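Type VI secretion system component (Escherichia coli O6, PDB 2P5Z) is a component of the type VI secretion system that resembles the phage T4 tail proteins gp27 and gp5 and probably forms part of a phage-like injection device. Local coordinates at residues L178-G183 and A376-P381; P112-L117 and D170-V175; A124-Q129 and V164-E169; I184-A189 and I199-D204. All coordinates share one frame; numbering follows the deposited sequence.

Contact 1: residues L178-G183 and A376-P381; sequences LLSEVG and ALIPRP
E181 and R380 cross at about a right angle, and in one of the two conformers of E181 its OE2 lies 3.2 Å from R380 NE. This salt bridge is doubtful beyond that conformer, and its hydrogen-bond component is weak, with an N-H...O angle of 121°; the oxygen comes obliquely to the guanidinium although the two planes are only 17° apart. R380 is held more firmly from outside, by D462 at NH1 in a salt bridge. Nearer the backbone, E181 CG packs on L377 CD2 at 3.8 Å. S180 CB points toward the loop and lies near A376 O, and S180 OG accepts a weak but nearly straight bond from I378 N, 3.4 Å long. That OG falls between the backbone N and the carbonyl carbon (chi1 79°) and also bonds R177 O, one turn back. The helix stops here in a Schellman motif, with G183 at positive phi and I184 N bonded to L179 O. Segment 376-381, in the loop between strands 359-366 and 387-391, lies against the C-terminal end of helix 171-182, while L178 and L179 pack on helix 131-140 and S180 O accepts from R305 of helix 298-308.

Contact 2: residues P112-L117 and D170-V175; sequences PRMALL and DDLTFV
L117 and M114, on a 3-10 turn that follows strand 104-111, pack against D171, L172 and V175 in the first turns of helix 171-182, a buried, mostly apolar contact within the part related to phage tail baseplate proteins. L117 does most of the touching. Its CB meets L172 CB at 3.9 Å and D171 CB at 3.8 Å, and its CD1 reaches V175 CG2 at 4.4 Å. M114 crosses L172 at about a right angle; with M114 CG anti to the backbone N (chi1 -175°), that atom comes 4.2 Å from L172 CD1. L172 N gives a backbone bond to L117 O at 3.3 Å, the donor standing well above the carbonyl plane. D170 is the N-cap: its OD1 accepts from T173 N at 2.9 Å, and its OD2 takes the T173 hydroxyl proton on the syn side. D171, a buried residue, has its carboxylate held by H143 through OD2 and by Q166 through OD1. Amides of the first helical turn are therefore served both by the cap and by a carbonyl from a distant part of the chain, and the two acidic groups at this end would probably interact favourably with the helix dipole.

Contact 3: residues A124-Q129 and V164-E169; sequences AIYQNQ and VMQYGE
The Y126 ring and the Q166 amide lie nearly coplanar, 20° apart, with Q166 OE1 at the edge of the ring and 3.5 Å from Y126 OH. Both rise from an antiparallel strand pair, 124-127 with 161-166, whose I125 also bonds the backbone of Y424. K421 NZ hydrogen-bonds both oxygens, and the Y424 ring meets that of Y126 with planes at about 50°. These residues and W420 belong to the OB-related part, which this pair probably joins to the rest. A124 with Q166 and Y126 with V164 are hydrogen-bonded pairs, for instance Q166 N to A124 O at 2.7 Å. Their side chains share one face, where V164 and Q166 touch F174 of helix 171-182 and Y126 touches I138 of helix 131-140. I125 and M165, the non-hydrogen-bonded pair, occupy the other face: I125 CG1 packs on M165 CG, and M165 touches W420. Q166 CG is anti to the backbone N (chi1 168°), and the extended chain beyond it lets NE2 donate to E169 O at 3.0 Å.

Contact 4: residues I184-A189 and I199-D204; sequences IWFRFA and IEFYDD
W185 and Y202 face each other as a hydrogen-bonded pair of the antiparallel hairpin formed by strands 185-191 and 196-202. W185 N gives to Y202 O and Y202 N to W185 O, both 2.8 Å. The next such pair repeats the pattern, R187 N to E200 O at 3.0 Å and E200 N to R187 O at 2.8 Å. F186 N, in the non-hydrogen-bonded position opposite F201, finds its acceptor in S40 OG. On the face carrying W185 and R187, W185 CG stands between the backbone N and the carbonyl carbon (chi1 55°), and the indole extends over its partner: Y202 CB makes a CH-pi contact over the face of the six-membered ring, 3.8 Å from its centroid. Y202 OH lies very close to E200 OE1, a doubtfully short contact. That oxygen also lies over a face of the R187 guanidinium, 3.6 Å from NH2, a salt bridge of charges alone, no N-H pointing at it. D203 OD1 accepts from K155 N, while D203 OD2 takes bonds from the Y158 hydroxyl and S156 N. The opposite face is apolar: F186 CB packs on I199 CG2 at 3.9 Å, and F188 CE1 on I199 CG1 at 3.7 Å. There F201 stacks on F152 and touches V135 and L139 of helix 131-140, L179 of helix 171-182 packs on F186 and F201, and strand 150-153 pairs in parallel with strand 196-202.

Overall arrangement
From the N terminus, 112-117 opens the loop that contact 2 closes at 170-175. Nested inside it, contact 3 joins 124-129 to 164-169, with helix 131-140 in the chain between them. Helix 171-182 then carries the chain from contact 2 to 178-183, where contact 1 opens; its long loop ends only at 376-381 and encloses the hairpin of contact 4. No loops cross. M114 of contact 2 touches F186, F188 and I199 of contact 4, I378 of contact 1 touches T173 of contact 2, and P381 and L178 of contact 1 touch E169 and V164 of contact 3. Contacts 3 and 4 do not touch, their nearest atoms about 11 Å apart, and helix 171-182 lies between their sheets in the chain, linking the two.

Contact 1: residues L178-G183 and A376-P381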
loop_
_atom_site.group_PDB
_atom_site.type_symbol
_atom_site.label_atom_id
_atom_site.label_comp_id
_atom_site.label_asym_id
_atom_site.label_seq_id
_atom_site.Cartn_x
_atom_site.Cartn_y
_atom_site.Cartn_z
ATOM N N LEU A 178 2.795 14.351 -15.542
ATOM C CA LEU A 178 2.860 15.675 -16.162
ATOM C C LEU A 178 1.551 16.066 -16.809
ATOM O O LEU A 178 1.083 17.196 -16.619
ATOM C CB LEU A 178 3.978 15.779 -17.213
ATOM C CG LEU A 178 5.483 15.683 -16.913
ATOM C CD1 LEU A 178 6.237 16.162 -18.115
ATOM C CD2 LEU A 178 5.917 16.454 -15.683
ATOM N N LEU A 179 0.962 15.140 -17.571
ATOM C CA LEU A 179 -0.333 15.390 -18.199
ATOM C C LEU A 179 -1.437 15.606 -17.164
ATOM O O LEU A 179 -2.280 16.490 -17.325
ATOM C CB LEU A 179 -0.708 14.247 -19.109
ATOM C CG LEU A 179 0.228 13.970 -20.285
ATOM C CD1 LEU A 179 -0.204 12.667 -20.921
ATOM C CD2 LEU A 179 0.217 15.102 -21.303
ATOM N N SER A 180 -1.414 14.837 -16.079
ATOM C CA SER A 180 -2.506 14.938 -15.112
ATOM C C SER A 180 -2.458 16.209 -14.271
ATOM O O SER A 180 -3.517 16.766 -13.942
ATOM C CB SER A 180 -2.583 13.717 -14.202
ATOM O OG SER A 180 -1.613 13.805 -13.180
ATOM N N GLU A 181 -1.241 16.653 -13.933
ATOM C CA GLU A 181 -1.029 17.853 -13.113
ATOM C C GLU A 181 -1.587 19.083 -13.814
ATOM O O GLU A 181 -2.029 20.028 -13.175
ATOM C CB GLU A 181 0.458 18.034 -12.783
ATOM C CG GLU A 181 0.886 17.443 -11.436
ATOM C CD GLU A 181 2.359 17.044 -11.369
ATOM O OE1 GLU A 181 3.092 17.243 -12.349
ATOM O OE2 GLU A 181 2.783 16.497 -10.331
ATOM N N VAL A 182 -1.618 19.020 -15.137
ATOM C CA VAL A 182 -2.064 20.106 -15.979
ATOM C C VAL A 182 -3.431 19.746 -16.608
ATOM O O VAL A 182 -4.067 20.556 -17.293
ATOM C CB VAL A 182 -0.934 20.356 -17.000
ATOM C CG1 VAL A 182 -1.336 20.019 -18.409
ATOM C CG2 VAL A 182 -0.334 21.742 -16.842
ATOM N N GLY A 183 -3.889 18.519 -16.340
ATOM C CA GLY A 183 -5.239 18.105 -16.703
ATOM C C GLY A 183 -5.456 17.735 -18.158
ATOM O O GLY A 183 -6.573 17.854 -18.667
ATOM N N ALA A 376 -6.975 11.270 -12.648
ATOM C CA ALA A 376 -6.432 11.289 -11.310
ATOM C C ALA A 376 -4.994 11.829 -11.317
ATOM O O ALA A 376 -4.193 11.552 -12.218
ATOM C CB ALA A 376 -6.492 9.881 -10.675
ATOM N N LEU A 377 -4.709 12.620 -10.293
ATOM C CA LEU A 377 -3.441 13.259 -10.065
ATOM C C LEU A 377 -2.445 12.191 -9.606
ATOM O O LEU A 377 -2.657 11.573 -8.570
ATOM C CB LEU A 377 -3.689 14.277 -8.959
ATOM C CG LEU A 377 -2.888 15.529 -8.631
ATOM C CD1 LEU A 377 -1.759 15.184 -7.662
ATOM C CD2 LEU A 377 -2.392 16.207 -9.894
ATOM N N ILE A 378 -1.389 11.950 -10.386
ATOM C CA ILE A 378 -0.315 11.051 -9.967
ATOM C C ILE A 378 0.635 11.843 -9.071
ATOM O O ILE A 378 1.150 12.886 -9.477
ATOM C CB ILE A 378 0.453 10.458 -11.184
ATOM C CG1 ILE A 378 -0.407 9.447 -11.935
ATOM C CG2 ILE A 378 1.705 9.723 -10.769
ATOM C CD1 ILE A 378 -1.013 9.990 -13.164
ATOM N N PRO A 379 0.860 11.365 -7.839
ATOM C CA PRO A 379 1.698 12.071 -6.861
ATOM C C PRO A 379 3.132 12.291 -7.332
ATOM O O PRO A 379 3.686 11.463 -8.067
ATOM C CB PRO A 379 1.697 11.129 -5.646
ATOM C CG PRO A 379 1.293 9.795 -6.185
ATOM C CD PRO A 379 0.340 10.095 -7.306
ATOM N N ARG A 380 3.717 13.411 -6.910
ATOM C CA ARG A 380 5.098 13.750 -7.238
ATOM C C ARG A 380 6.061 12.856 -6.479
ATOM O O ARG A 380 5.759 12.431 -5.372
ATOM C CB ARG A 380 5.356 15.215 -6.904
ATOM C CG ARG A 380 5.375 16.072 -8.130
ATOM C CD ARG A 380 5.255 17.549 -7.845
ATOM N NE ARG A 380 5.114 18.247 -9.115
ATOM C CZ ARG A 380 6.139 18.691 -9.841
ATOM N NH1 ARG A 380 7.387 18.539 -9.416
ATOM N NH2 ARG A 380 5.921 19.299 -10.998
ATOM N N PRO A 381 7.214 12.542 -7.074
ATOM C CA PRO A 381 8.181 11.795 -6.279
ATOM C C PRO A 381 8.732 12.654 -5.120
ATOM O O PRO A 381 8.825 13.894 -5.227
ATOM C CB PRO A 381 9.277 11.434 -7.287
ATOM C CG PRO A 381 9.122 12.380 -8.400
ATOM C CD PRO A 381 7.691 12.817 -8.440
#

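Contact 2: residues P112-L117 and D170-V175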
loop_
_atom_site.group_PDB
_atom_site.type_symbol
_atom_site.label_atom_id
_atom_site.label_comp_id
_atom_site.label_asym_id
_atom_site.label_seq_id
_atom_site.Cartn_x
_atom_site.Cartn_y
_atom_site.Cartn_z
ATOM N N PRO A 112 -1.353 -1.589 -25.670
ATOM C CA PRO A 112 -0.805 -0.769 -26.739
ATOM C C PRO A 112 0.702 -0.521 -26.501
ATOM O O PRO A 112 1.251 -0.879 -25.441
ATOM C CB PRO A 112 -1.576 0.534 -26.579
ATOM C CG PRO A 112 -1.810 0.626 -25.148
ATOM C CD PRO A 112 -2.095 -0.768 -24.693
ATOM N N ARG A 113 1.368 0.064 -27.485
ATOM C CA ARG A 113 2.814 0.241 -27.409
ATOM C C ARG A 113 3.191 1.210 -26.268
ATOM O O ARG A 113 4.212 1.010 -25.599
ATOM C CB ARG A 113 3.365 0.702 -28.763
ATOM C CG ARG A 113 3.452 -0.395 -29.821
ATOM C CD ARG A 113 3.574 0.217 -31.215
ATOM N NE ARG A 113 2.414 1.049 -31.544
ATOM C CZ ARG A 113 2.413 2.029 -32.453
ATOM N NH1 ARG A 113 3.531 2.329 -33.114
ATOM N NH2 ARG A 113 1.301 2.729 -32.694
ATOM N N MET A 114 2.320 2.192 -26.010
ATOM C CA MET A 114 2.459 3.097 -24.878
ATOM C C MET A 114 2.729 2.388 -23.563
ATOM O O MET A 114 3.561 2.840 -22.805
ATOM C CB MET A 114 1.254 4.036 -24.753
ATOM C CG MET A 114 1.393 5.106 -23.646
ATOM S SD MET A 114 0.008 6.253 -23.603
ATOM C CE MET A 114 0.804 7.728 -22.980
ATOM N N ALA A 115 2.077 1.255 -23.298
ATOM C CA ALA A 115 2.380 0.464 -22.089
ATOM C C ALA A 115 3.864 0.137 -21.932
ATOM O O ALA A 115 4.333 -0.041 -20.819
ATOM C CB ALA A 115 1.594 -0.813 -22.068
ATOM N N LEU A 116 4.603 0.073 -23.037
ATOM C CA LEU A 116 6.021 -0.273 -22.960
ATOM C C LEU A 116 6.897 0.817 -22.348
ATOM O O LEU A 116 8.013 0.522 -21.951
ATOM C CB LEU A 116 6.577 -0.684 -24.315
ATOM C CG LEU A 116 5.929 -1.903 -24.948
ATOM C CD1 LEU A 116 6.442 -2.004 -26.379
ATOM C CD2 LEU A 116 6.211 -3.191 -24.142
ATOM N N LEU A 117 6.371 2.045 -22.217
ATOM C CA LEU A 117 7.057 3.124 -21.487
ATOM C C LEU A 117 7.338 2.792 -20.021
ATOM O O LEU A 117 8.074 3.506 -19.354
ATOM C CB LEU A 117 6.279 4.441 -21.491
ATOM C CG LEU A 117 5.676 5.198 -22.674
ATOM C CD1 LEU A 117 5.878 6.686 -22.477
ATOM C CD2 LEU A 117 6.134 4.720 -24.057
ATOM N N ASP A 170 9.423 5.715 -14.069
ATOM C CA ASP A 170 9.441 5.134 -15.400
ATOM C C ASP A 170 8.796 6.146 -16.341
ATOM O O ASP A 170 8.096 7.071 -15.889
ATOM C CB ASP A 170 8.697 3.792 -15.426
ATOM C CG ASP A 170 7.250 3.917 -14.963
ATOM O OD1 ASP A 170 6.358 4.127 -15.809
ATOM O OD2 ASP A 170 7.002 3.870 -13.744
ATOM N N ASP A 171 9.024 5.988 -17.639
ATOM C CA ASP A 171 8.508 6.957 -18.597
ATOM C C ASP A 171 6.995 7.112 -18.533
ATOM O O ASP A 171 6.512 8.233 -18.630
ATOM C CB ASP A 171 8.951 6.627 -20.024
ATOM C CG ASP A 171 10.436 6.867 -20.259
ATOM O OD1 ASP A 171 11.053 7.625 -19.486
ATOM O OD2 ASP A 171 10.984 6.295 -21.231
ATOM N N LEU A 172 6.258 6.010 -18.326
ATOM C CA LEU A 172 4.789 6.076 -18.264
ATOM C C LEU A 172 4.303 6.883 -17.073
ATOM O O LEU A 172 3.447 7.748 -17.226
ATOM C CB LEU A 172 4.131 4.680 -18.266
ATOM C CG LEU A 172 2.586 4.660 -18.377
ATOM C CD1 LEU A 172 2.087 5.521 -19.546
ATOM C CD2 LEU A 172 2.024 3.256 -18.478
ATOM N N THR A 173 4.862 6.615 -15.899
ATOM C CA THR A 173 4.476 7.334 -14.704
ATOM C C THR A 173 4.775 8.821 -14.869
ATOM O O THR A 173 3.898 9.667 -14.600
ATOM C CB THR A 173 5.197 6.788 -13.485
ATOM O OG1 THR A 173 4.965 5.382 -13.402
ATOM C CG2 THR A 173 4.711 7.472 -12.196
ATOM N N PHE A 174 5.980 9.119 -15.377
ATOM C CA PHE A 174 6.429 10.501 -15.573
ATOM C C PHE A 174 5.501 11.286 -16.487
ATOM O O PHE A 174 5.016 12.380 -16.122
ATOM C CB PHE A 174 7.852 10.523 -16.142
ATOM C CG PHE A 174 8.397 11.909 -16.365
ATOM C CD1 PHE A 174 8.432 12.840 -15.321
ATOM C CD2 PHE A 174 8.876 12.283 -17.610
ATOM C CE1 PHE A 174 8.910 14.112 -15.524
ATOM C CE2 PHE A 174 9.378 13.560 -17.817
ATOM C CZ PHE A 174 9.393 14.474 -16.778
ATOM N N VAL A 175 5.244 10.707 -17.659
ATOM C CA VAL A 175 4.375 11.318 -18.655
ATOM C C VAL A 175 2.962 11.534 -18.120
ATOM O O VAL A 175 2.405 12.633 -18.255
ATOM C CB VAL A 175 4.370 10.490 -19.960
ATOM C CG1 VAL A 175 3.169 10.821 -20.820
ATOM C CG2 VAL A 175 5.677 10.736 -20.748
#

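Contact 3: residues A124-Q129 and V164-E169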
loop_
_atom_site.group_PDB
_atom_site.type_symbol
_atom_site.label_atom_id
_atom_site.label_comp_id
_atom_site.label_asym_id
_atom_site.label_seq_id
_atom_site.Cartn_x
_atom_site.Cartn_y
_atom_site.Cartn_z
ATOM N N ALA A 124 16.256 12.374 -15.924
ATOM C CA ALA A 124 16.496 13.404 -16.931
ATOM C C ALA A 124 15.996 14.772 -16.513
ATOM O O ALA A 124 15.014 14.879 -15.786
ATOM C CB ALA A 124 15.859 13.006 -18.252
ATOM N N ILE A 125 16.664 15.821 -16.988
ATOM C CA ILE A 125 16.196 17.196 -16.766
ATOM C C ILE A 125 15.904 17.823 -18.124
ATOM O O ILE A 125 16.773 17.889 -18.989
ATOM C CB ILE A 125 17.230 18.044 -15.972
ATOM C CG1 ILE A 125 17.452 17.447 -14.591
ATOM C CG2 ILE A 125 16.774 19.488 -15.813
ATOM C CD1 ILE A 125 18.865 17.595 -14.107
ATOM N N TYR A 126 14.671 18.260 -18.311
ATOM C CA TYR A 126 14.213 18.730 -19.603
ATOM C C TYR A 126 14.211 20.215 -19.481
ATOM O O TYR A 126 13.809 20.747 -18.453
ATOM C CB TYR A 126 12.805 18.188 -19.941
ATOM C CG TYR A 126 12.791 16.683 -20.173
ATOM C CD1 TYR A 126 12.589 15.790 -19.113
ATOM C CD2 TYR A 126 13.013 16.154 -21.440
ATOM C CE1 TYR A 126 12.608 14.426 -19.315
ATOM C CE2 TYR A 126 13.029 14.782 -21.654
ATOM C CZ TYR A 126 12.824 13.930 -20.589
ATOM O OH TYR A 126 12.847 12.573 -20.797
ATOM N N GLN A 127 14.670 20.878 -20.536
ATOM C CA GLN A 127 15.084 22.271 -20.473
ATOM C C GLN A 127 14.244 23.094 -21.448
ATOM O O GLN A 127 14.264 22.815 -22.637
ATOM C CB GLN A 127 16.587 22.323 -20.818
ATOM C CG GLN A 127 17.324 23.592 -20.435
ATOM C CD GLN A 127 17.541 23.727 -18.936
ATOM O OE1 GLN A 127 17.873 22.751 -18.245
ATOM N NE2 GLN A 127 17.367 24.949 -18.424
ATOM N N ASN A 128 13.496 24.076 -20.947
ATOM C CA ASN A 128 12.684 25.003 -21.788
ATOM C C ASN A 128 11.641 24.340 -22.676
ATOM O O ASN A 128 11.581 24.589 -23.881
ATOM C CB ASN A 128 13.547 25.968 -22.635
ATOM C CG ASN A 128 14.607 26.665 -21.821
ATOM O OD1 ASN A 128 15.806 26.482 -22.069
ATOM N ND2 ASN A 128 14.180 27.440 -20.814
ATOM N N GLN A 129 10.836 23.462 -22.094
ATOM C CA GLN A 129 9.787 22.822 -22.864
ATOM C C GLN A 129 8.442 23.042 -22.231
ATOM O O GLN A 129 8.346 23.406 -21.061
ATOM C CB GLN A 129 10.053 21.340 -23.009
ATOM C CG GLN A 129 11.499 20.942 -23.181
ATOM C CD GLN A 129 11.942 20.978 -24.621
ATOM O OE1 GLN A 129 12.070 19.941 -25.257
ATOM N NE2 GLN A 129 12.170 22.176 -25.150
ATOM N N VAL A 164 12.429 20.762 -15.896
ATOM C CA VAL A 164 11.499 19.746 -15.411
ATOM C C VAL A 164 12.282 18.472 -15.197
ATOM O O VAL A 164 12.886 17.950 -16.133
ATOM C CB VAL A 164 10.357 19.478 -16.416
ATOM C CG1 VAL A 164 9.592 18.179 -16.054
ATOM C CG2 VAL A 164 9.387 20.658 -16.474
ATOM N N MET A 165 12.298 17.992 -13.958
ATOM C CA MET A 165 13.061 16.794 -13.601
ATOM C C MET A 165 12.235 15.482 -13.628
ATOM O O MET A 165 11.125 15.413 -13.091
ATOM C CB MET A 165 13.660 16.965 -12.201
ATOM C CG MET A 165 14.904 16.129 -11.984
ATOM S SD MET A 165 15.562 16.154 -10.301
ATOM C CE MET A 165 17.273 16.120 -10.715
ATOM N N GLN A 166 12.798 14.452 -14.244
ATOM C CA GLN A 166 12.309 13.084 -14.098
ATOM C C GLN A 166 13.323 12.339 -13.233
ATOM O O GLN A 166 14.463 12.128 -13.640
ATOM C CB GLN A 166 12.185 12.407 -15.469
ATOM C CG GLN A 166 11.966 10.897 -15.438
ATOM C CD GLN A 166 11.704 10.294 -16.821
ATOM O OE1 GLN A 166 11.815 10.971 -17.847
ATOM N NE2 GLN A 166 11.367 9.009 -16.847
ATOM N N TYR A 167 12.923 11.966 -12.024
ATOM C CA TYR A 167 13.820 11.221 -11.144
ATOM C C TYR A 167 13.076 10.045 -10.498
ATOM O O TYR A 167 12.025 10.235 -9.877
ATOM C CB TYR A 167 14.433 12.155 -10.087
ATOM C CG TYR A 167 15.454 11.497 -9.173
ATOM C CD1 TYR A 167 15.085 10.942 -7.937
ATOM C CD2 TYR A 167 16.779 11.412 -9.547
ATOM C CE1 TYR A 167 16.016 10.336 -7.109
ATOM C CE2 TYR A 167 17.719 10.799 -8.732
ATOM C CZ TYR A 167 17.339 10.275 -7.513
ATOM O OH TYR A 167 18.301 9.681 -6.716
ATOM N N GLY A 168 13.641 8.846 -10.636
ATOM C CA GLY A 168 13.055 7.608 -10.086
ATOM C C GLY A 168 11.627 7.328 -10.546
ATOM O O GLY A 168 10.765 7.007 -9.742
ATOM N N GLU A 169 11.379 7.500 -11.839
ATOM C CA GLU A 169 10.054 7.385 -12.415
ATOM C C GLU A 169 10.228 6.725 -13.775
ATOM O O GLU A 169 11.098 7.120 -14.556
ATOM C CB GLU A 169 9.422 8.765 -12.627
ATOM C CG GLU A 169 8.758 9.421 -11.415
ATOM C CD GLU A 169 8.201 10.823 -11.743
ATOM O OE1 GLU A 169 8.937 11.657 -12.312
ATOM O OE2 GLU A 169 7.028 11.110 -11.437
#

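Contact 4: residues I184-A189 and I199-D204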
loop_
_atom_site.group_PDB
_atom_site.type_symbol
_atom_site.label_atom_id
_atom_site.label_comp_id
_atom_site.label_asym_id
_atom_site.label_seq_id
_atom_site.Cartn_x
_atom_site.Cartn_y
_atom_site.Cartn_z
ATOM N N ILE A 184 -4.395 17.306 -18.835
ATOM C CA ILE A 184 -4.508 16.800 -20.201
ATOM C C ILE A 184 -4.849 15.318 -20.093
ATOM O O ILE A 184 -4.375 14.619 -19.193
ATOM C CB ILE A 184 -3.184 16.996 -21.020
ATOM C CG1 ILE A 184 -2.956 18.471 -21.345
ATOM C CG2 ILE A 184 -3.194 16.240 -22.358
ATOM C CD1 ILE A 184 -1.567 18.751 -21.917
ATOM N N TRP A 185 -5.694 14.845 -20.994
ATOM C CA TRP A 185 -6.056 13.445 -20.995
ATOM C C TRP A 185 -5.887 12.816 -22.356
ATOM O O TRP A 185 -5.810 13.509 -23.373
ATOM C CB TRP A 185 -7.482 13.242 -20.492
ATOM C CG TRP A 185 -8.532 14.020 -21.199
ATOM C CD1 TRP A 185 -8.942 15.290 -20.909
ATOM C CD2 TRP A 185 -9.351 13.570 -22.277
ATOM N NE1 TRP A 185 -9.955 15.669 -21.760
ATOM C CE2 TRP A 185 -10.226 14.632 -22.611
ATOM C CE3 TRP A 185 -9.423 12.383 -23.008
ATOM C CZ2 TRP A 185 -11.171 14.537 -23.637
ATOM C CZ3 TRP A 185 -10.372 12.288 -24.040
ATOM C CH2 TRP A 185 -11.228 13.359 -24.340
ATOM N N PHE A 186 -5.833 11.495 -22.366
ATOM C CA PHE A 186 -5.756 10.787 -23.620
ATOM C C PHE A 186 -6.695 9.580 -23.771
ATOM O O PHE A 186 -7.161 8.989 -22.786
ATOM C CB PHE A 186 -4.309 10.392 -23.941
ATOM C CG PHE A 186 -3.653 9.516 -22.914
ATOM C CD1 PHE A 186 -3.012 10.068 -21.810
ATOM C CD2 PHE A 186 -3.626 8.136 -23.080
ATOM C CE1 PHE A 186 -2.367 9.252 -20.872
ATOM C CE2 PHE A 186 -2.985 7.302 -22.143
ATOM C CZ PHE A 186 -2.329 7.867 -21.054
ATOM N N ARG A 187 -6.938 9.221 -25.027
ATOM C CA ARG A 187 -7.581 7.974 -25.356
ATOM C C ARG A 187 -6.900 7.337 -26.548
ATOM O O ARG A 187 -6.089 7.969 -27.229
ATOM C CB ARG A 187 -9.057 8.193 -25.678
ATOM C CG ARG A 187 -9.338 8.889 -26.981
ATOM C CD ARG A 187 -10.766 9.361 -26.951
ATOM N NE ARG A 187 -11.148 10.077 -28.156
ATOM C CZ ARG A 187 -11.631 9.495 -29.244
ATOM N NH1 ARG A 187 -11.792 8.172 -29.285
ATOM N NH2 ARG A 187 -11.945 10.243 -30.293
ATOM N N PHE A 188 -7.257 6.088 -26.812
ATOM C CA PHE A 188 -6.707 5.365 -27.931
ATOM C C PHE A 188 -7.728 5.298 -29.049
ATOM O O PHE A 188 -8.929 5.292 -28.799
ATOM C CB PHE A 188 -6.248 3.989 -27.481
ATOM C CG PHE A 188 -5.080 4.036 -26.554
ATOM C CD1 PHE A 188 -3.789 3.953 -27.044
ATOM C CD2 PHE A 188 -5.261 4.196 -25.194
ATOM C CE1 PHE A 188 -2.715 4.018 -26.199
ATOM C CE2 PHE A 188 -4.183 4.268 -24.340
ATOM C CZ PHE A 188 -2.908 4.172 -24.846
ATOM N N ALA A 189 -7.252 5.307 -30.288
ATOM C CA ALA A 189 -8.135 5.226 -31.445
ATOM C C ALA A 189 -7.442 4.385 -32.482
ATOM O O ALA A 189 -6.249 4.105 -32.363
ATOM C CB ALA A 189 -8.449 6.613 -31.991
ATOM N N ILE A 199 -2.564 7.266 -30.020
ATOM C CA ILE A 199 -2.845 8.022 -28.787
ATOM C C ILE A 199 -3.324 9.433 -29.090
ATOM O O ILE A 199 -2.619 10.212 -29.702
ATOM C CB ILE A 199 -1.572 8.196 -27.939
ATOM C CG1 ILE A 199 -0.850 6.858 -27.749
ATOM C CG2 ILE A 199 -1.896 8.878 -26.610
ATOM C CD1 ILE A 199 0.566 7.015 -27.274
ATOM N N GLU A 200 -4.510 9.799 -28.648
ATOM C CA GLU A 200 -4.966 11.133 -28.924
ATOM C C GLU A 200 -5.082 11.878 -27.640
ATOM O O GLU A 200 -5.759 11.422 -26.735
ATOM C CB GLU A 200 -6.304 11.103 -29.653
ATOM C CG GLU A 200 -6.294 10.153 -30.840
ATOM C CD GLU A 200 -7.521 10.267 -31.690
ATOM O OE1 GLU A 200 -8.529 10.828 -31.206
ATOM O OE2 GLU A 200 -7.467 9.787 -32.848
ATOM N N PHE A 201 -4.426 13.032 -27.568
ATOM C CA PHE A 201 -4.428 13.865 -26.374
ATOM C C PHE A 201 -5.431 15.000 -26.517
ATOM O O PHE A 201 -5.589 15.562 -27.608
ATOM C CB PHE A 201 -3.042 14.467 -26.123
ATOM C CG PHE A 201 -1.932 13.442 -25.934
ATOM C CD1 PHE A 201 -1.632 12.944 -24.661
ATOM C CD2 PHE A 201 -1.159 13.025 -27.010
ATOM C CE1 PHE A 201 -0.593 12.038 -24.465
ATOM C CE2 PHE A 201 -0.120 12.115 -26.824
ATOM C CZ PHE A 201 0.165 11.621 -25.534
ATOM N N TYR A 202 -6.107 15.338 -25.417
ATOM C CA TYR A 202 -7.078 16.434 -25.393
ATOM C C TYR A 202 -7.082 17.052 -24.009
ATOM O O TYR A 202 -6.669 16.404 -23.043
ATOM C CB TYR A 202 -8.505 15.935 -25.646
ATOM C CG TYR A 202 -8.726 15.170 -26.918
ATOM C CD1 TYR A 202 -8.916 15.831 -28.128
ATOM C CD2 TYR A 202 -8.738 13.788 -26.913
ATOM C CE1 TYR A 202 -9.141 15.135 -29.290
ATOM C CE2 TYR A 202 -8.940 13.084 -28.068
ATOM C CZ TYR A 202 -9.144 13.759 -29.254
ATOM O OH TYR A 202 -9.327 13.046 -30.414
ATOM N N ASP A 203 -7.592 18.281 -23.919
ATOM C CA ASP A 203 -7.740 18.976 -22.652
ATOM C C ASP A 203 -9.141 19.530 -22.367
ATOM O O ASP A 203 -9.378 20.124 -21.296
ATOM C CB ASP A 203 -6.662 20.058 -22.462
ATOM C CG ASP A 203 -6.614 21.106 -23.588
ATOM O OD1 ASP A 203 -7.644 21.414 -24.223
ATOM O OD2 ASP A 203 -5.509 21.668 -23.809
ATOM N N ASP A 204 -10.066 19.340 -23.307
ATOM C CA ASP A 204 -11.445 19.784 -23.084
ATOM C C ASP A 204 -12.514 18.901 -23.728
ATOM O O ASP A 204 -12.207 17.941 -24.449
ATOM C CB ASP A 204 -11.634 21.246 -23.523
ATOM C CG ASP A 204 -11.760 21.401 -25.030
ATOM O OD1 ASP A 204 -11.186 20.589 -25.800
ATOM O OD2 ASP A 204 -12.437 22.356 -25.455
#